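Local coordinates for double Glycine Motif Protease domain from AMS/PCAT Transporter (Lachnospiraceae bacterium C6A11, PDB 6MPZ), which probably cleaves leader peptides after a double-glycine motif, as a C39 cysteine protease domain of a transporter that exports peptides such as lantibiotics, at residues A[27-35]-A[94-104]. Numbering follows the deposited sequence.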
loop_
_atom_site.group_PDB
_atom_site.type_symbol
_atom_site.label_atom_id
_atom_site.label_comp_id
_atom_site.label_asym_id
_atom_site.label_seq_id
_atom_site.Cartn_x
_atom_site.Cartn_y
_atom_site.Cartn_z
ATOM N N CYS A 27 -9.109 2.192 -5.273
ATOM C CA CYS A 27 -8.096 1.226 -4.712
ATOM C C CYS A 27 -7.039 1.875 -3.779
ATOM O O CYS A 27 -6.695 1.286 -2.751
ATOM C CB CYS A 27 -7.390 0.431 -5.817
ATOM S SG CYS A 27 -6.544 1.453 -7.035
ATOM N N GLY A 28 -6.548 3.061 -4.154
ATOM C CA GLY A 28 -5.589 3.849 -3.353
ATOM C C GLY A 28 -6.106 4.091 -1.958
ATOM O O GLY A 28 -5.429 3.818 -0.966
ATOM N N ALA A 29 -7.327 4.600 -1.892
ATOM C CA ALA A 29 -7.989 4.904 -0.634
ATOM C C ALA A 29 -8.325 3.675 0.229
ATOM O O ALA A 29 -8.145 3.705 1.451
ATOM C CB ALA A 29 -9.259 5.701 -0.909
ATOM N N ALA A 30 -8.837 2.616 -0.411
ATOM C CA ALA A 30 -9.097 1.368 0.276
ATOM C C ALA A 30 -7.785 0.794 0.868
ATOM O O ALA A 30 -7.773 0.365 2.004
ATOM C CB ALA A 30 -9.729 0.372 -0.695
ATOM N N SER A 31 -6.688 0.879 0.103
ATOM C CA SER A 31 -5.405 0.358 0.507
ATOM C C SER A 31 -4.909 1.192 1.698
ATOM O O SER A 31 -4.483 0.620 2.672
ATOM C CB SER A 31 -4.360 0.389 -0.652
ATOM O OG SER A 31 -4.766 -0.449 -1.746
ATOM N N LEU A 32 -4.967 2.519 1.643
ATOM C CA LEU A 32 -4.541 3.279 2.854
ATOM C C LEU A 32 -5.494 3.017 4.064
ATOM O O LEU A 32 -5.082 3.088 5.211
ATOM C CB LEU A 32 -4.449 4.749 2.577
ATOM C CG LEU A 32 -4.029 5.661 3.759
ATOM C CD1 LEU A 32 -2.694 5.289 4.339
ATOM C CD2 LEU A 32 -3.954 7.088 3.252
ATOM N N ALA A 33 -6.762 2.728 3.803
ATOM C CA ALA A 33 -7.735 2.495 4.900
ATOM C C ALA A 33 -7.331 1.241 5.693
ATOM O O ALA A 33 -7.256 1.278 6.934
ATOM C CB ALA A 33 -9.178 2.397 4.360
ATOM N N MET A 34 -6.992 0.174 4.957
ATOM C CA MET A 34 -6.427 -1.077 5.518
ATOM C C MET A 34 -5.160 -0.849 6.314
ATOM O O MET A 34 -5.039 -1.424 7.407
ATOM C CB MET A 34 -6.168 -2.109 4.426
ATOM C CG MET A 34 -7.412 -2.667 3.867
ATOM S SD MET A 34 -7.346 -3.997 2.610
ATOM C CE MET A 34 -7.112 -3.085 1.110
ATOM N N VAL A 35 -4.227 -0.037 5.798
ATOM C CA VAL A 35 -3.006 0.311 6.566
ATOM C C VAL A 35 -3.342 1.075 7.863
ATOM O O VAL A 35 -2.813 0.759 8.923
ATOM C CB VAL A 35 -1.917 1.087 5.752
ATOM C CG1 VAL A 35 -0.738 1.485 6.642
ATOM C CG2 VAL A 35 -1.375 0.253 4.622
ATOM N N ILE A 94 1.998 -0.528 0.817
ATOM C CA ILE A 94 1.146 -0.415 -0.364
ATOM C C ILE A 94 2.050 -0.520 -1.578
ATOM O O ILE A 94 3.118 0.109 -1.606
ATOM C CB ILE A 94 0.339 0.936 -0.379
ATOM C CG1 ILE A 94 -0.662 0.992 0.806
ATOM C CG2 ILE A 94 -0.432 1.062 -1.679
ATOM C CD1 ILE A 94 -1.394 2.305 1.018
ATOM N N ILE A 95 1.616 -1.299 -2.583
ATOM C CA ILE A 95 2.398 -1.495 -3.762
ATOM C C ILE A 95 1.547 -1.238 -5.004
ATOM O O ILE A 95 0.339 -1.530 -5.015
ATOM C CB ILE A 95 3.085 -2.889 -3.838
ATOM C CG1 ILE A 95 2.073 -4.048 -3.907
ATOM C CG2 ILE A 95 4.016 -3.064 -2.678
ATOM C CD1 ILE A 95 2.649 -5.426 -4.231
ATOM N N HIS A 96 2.212 -0.672 -6.020
ATOM C CA HIS A 96 1.651 -0.379 -7.350
ATOM C C HIS A 96 1.593 -1.713 -8.129
ATOM O O HIS A 96 2.486 -2.530 -8.004
ATOM C CB HIS A 96 2.575 0.687 -7.994
ATOM C CG HIS A 96 2.034 1.339 -9.236
ATOM N ND1 HIS A 96 0.720 1.727 -9.383
ATOM C CD2 HIS A 96 2.665 1.735 -10.366
ATOM C CE1 HIS A 96 0.558 2.286 -10.562
ATOM N NE2 HIS A 96 1.724 2.310 -11.174
ATOM N N TRP A 97 0.535 -1.936 -8.898
ATOM C CA TRP A 97 0.176 -3.279 -9.407
ATOM C C TRP A 97 -0.387 -3.167 -10.817
ATOM O O TRP A 97 -1.395 -2.481 -11.021
ATOM C CB TRP A 97 -0.891 -3.887 -8.473
ATOM C CG TRP A 97 -1.200 -5.376 -8.585
ATOM C CD1 TRP A 97 -2.279 -5.955 -9.189
ATOM C CD2 TRP A 97 -0.446 -6.452 -8.015
ATOM N NE1 TRP A 97 -2.247 -7.326 -9.021
ATOM C CE2 TRP A 97 -1.128 -7.658 -8.322
ATOM C CE3 TRP A 97 0.752 -6.515 -7.278
ATOM C CZ2 TRP A 97 -0.642 -8.912 -7.939
ATOM C CZ3 TRP A 97 1.228 -7.769 -6.883
ATOM C CH2 TRP A 97 0.545 -8.945 -7.229
ATOM N N ASN A 98 0.252 -3.865 -11.760
ATOM C CA ASN A 98 -0.090 -3.835 -13.200
ATOM C C ASN A 98 -0.157 -2.430 -13.819
ATOM O O ASN A 98 -0.908 -2.222 -14.748
ATOM C CB ASN A 98 -1.401 -4.596 -13.433
ATOM C CG ASN A 98 -1.303 -6.037 -13.008
ATOM O OD1 ASN A 98 -0.235 -6.638 -13.117
ATOM N ND2 ASN A 98 -2.390 -6.594 -12.492
ATOM N N PHE A 99 0.588 -1.477 -13.254
ATOM C CA PHE A 99 0.642 -0.064 -13.711
ATOM C C PHE A 99 -0.675 0.730 -13.567
ATOM O O PHE A 99 -0.754 1.854 -13.989
ATOM C CB PHE A 99 1.221 0.030 -15.150
ATOM C CG PHE A 99 2.584 -0.592 -15.291
ATOM C CD1 PHE A 99 3.723 0.121 -14.907
ATOM C CD2 PHE A 99 2.739 -1.910 -15.731
ATOM C CE1 PHE A 99 4.995 -0.456 -14.982
ATOM C CE2 PHE A 99 4.003 -2.485 -15.809
ATOM C CZ PHE A 99 5.135 -1.754 -15.428
ATOM N N ASN A 100 -1.636 0.152 -12.865
ATOM C CA ASN A 100 -3.077 0.450 -12.858
ATOM C C ASN A 100 -3.765 0.653 -11.503
ATOM O O ASN A 100 -4.878 1.163 -11.430
ATOM C CB ASN A 100 -3.746 -0.912 -13.176
ATOM C CG ASN A 100 -4.160 -1.031 -14.567
ATOM O OD1 ASN A 100 -5.155 -1.662 -14.881
ATOM N ND2 ASN A 100 -3.383 -0.442 -15.442
ATOM N N HIS A 101 -3.159 0.071 -10.468
ATOM C CA HIS A 101 -3.896 -0.470 -9.315
ATOM C C HIS A 101 -2.962 -0.399 -8.096
ATOM O O HIS A 101 -1.712 -0.335 -8.222
ATOM C CB HIS A 101 -4.380 -1.908 -9.648
ATOM C CG HIS A 101 -5.358 -2.508 -8.672
ATOM N ND1 HIS A 101 -6.561 -1.921 -8.349
ATOM C CD2 HIS A 101 -5.334 -3.683 -8.001
ATOM C CE1 HIS A 101 -7.232 -2.693 -7.516
ATOM N NE2 HIS A 101 -6.495 -3.759 -7.264
ATOM N N PHE A 102 -3.587 -0.314 -6.933
ATOM C CA PHE A 102 -2.884 -0.390 -5.675
ATOM C C PHE A 102 -3.482 -1.538 -4.891
ATOM O O PHE A 102 -4.712 -1.703 -4.844
ATOM C CB PHE A 102 -3.006 0.892 -4.872
ATOM C CG PHE A 102 -2.252 2.039 -5.441
ATOM C CD1 PHE A 102 -0.865 2.027 -5.470
ATOM C CD2 PHE A 102 -2.926 3.158 -5.942
ATOM C CE1 PHE A 102 -0.171 3.087 -5.999
ATOM C CE2 PHE A 102 -2.221 4.210 -6.488
ATOM C CZ PHE A 102 -0.851 4.175 -6.510
ATOM N N VAL A 103 -2.595 -2.337 -4.289
ATOM C CA VAL A 103 -2.972 -3.385 -3.378
ATOM C C VAL A 103 -2.139 -3.262 -2.100
ATOM O O VAL A 103 -1.120 -2.556 -2.077
ATOM C CB VAL A 103 -2.826 -4.751 -4.017
ATOM C CG1 VAL A 103 -3.656 -4.833 -5.299
ATOM C CG2 VAL A 103 -1.344 -5.099 -4.279
ATOM N N VAL A 104 -2.586 -3.947 -1.036
ATOM C CA VAL A 104 -1.841 -3.981 0.235
ATOM C C VAL A 104 -1.048 -5.271 0.365
ATOM O O VAL A 104 -1.647 -6.342 0.331
ATOM C CB VAL A 104 -2.756 -3.879 1.452
ATOM C CG1 VAL A 104 -1.910 -3.930 2.745
ATOM C CG2 VAL A 104 -3.526 -2.585 1.383
#
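Cys-27 and His-101 meet where helix 27-38 begins against strand 101-109, with Cys-27 SG 3.6 Å from His-101 ND1 and set obliquely to the imidazole ring. A chi1 of 58° places SG between the backbone N and carbonyl carbon of Cys-27, where it packs against the strand backbone, 3.4 Å from Phe-102 N. Gly-28 presents bare backbone to the Phe-102 ring, whose CD2 lies 3.8 Å from Gly-28 CA in an oblique approach. One turn on, the small side chain of Ser-31 faces the strands, its CB 3.7 Å from Val-104 CG2. Ser-31 OG bonds back to Cys-27 O (2.8 Å) from above the carbonyl plane, on the face opposite Ser-31 N, so the buried hydroxyl is satisfied within the helix. Around and beyond it the contact is aliphatic: Ile-94 CD1 lies against the Ser-31/Leu-32 backbone, 3.6 Å from Leu-32 N, Val-35 CG2 lies obliquely across Ile-94 CG1 (4.0 Å), and Met-34, bent at chi3, brings CE to Val-104 CG2. A helix beginning at the cysteine and packed on an antiparallel sheet carrying the histidine is characteristic of papain-like clan CA peptidases. His-101 NE2 bonds Asp-117, consistent with a Cys-His-Asp catalytic triad, here caught with a peptide covalently attached to its cysteine and hydrogen-bonded to His-101 ND1.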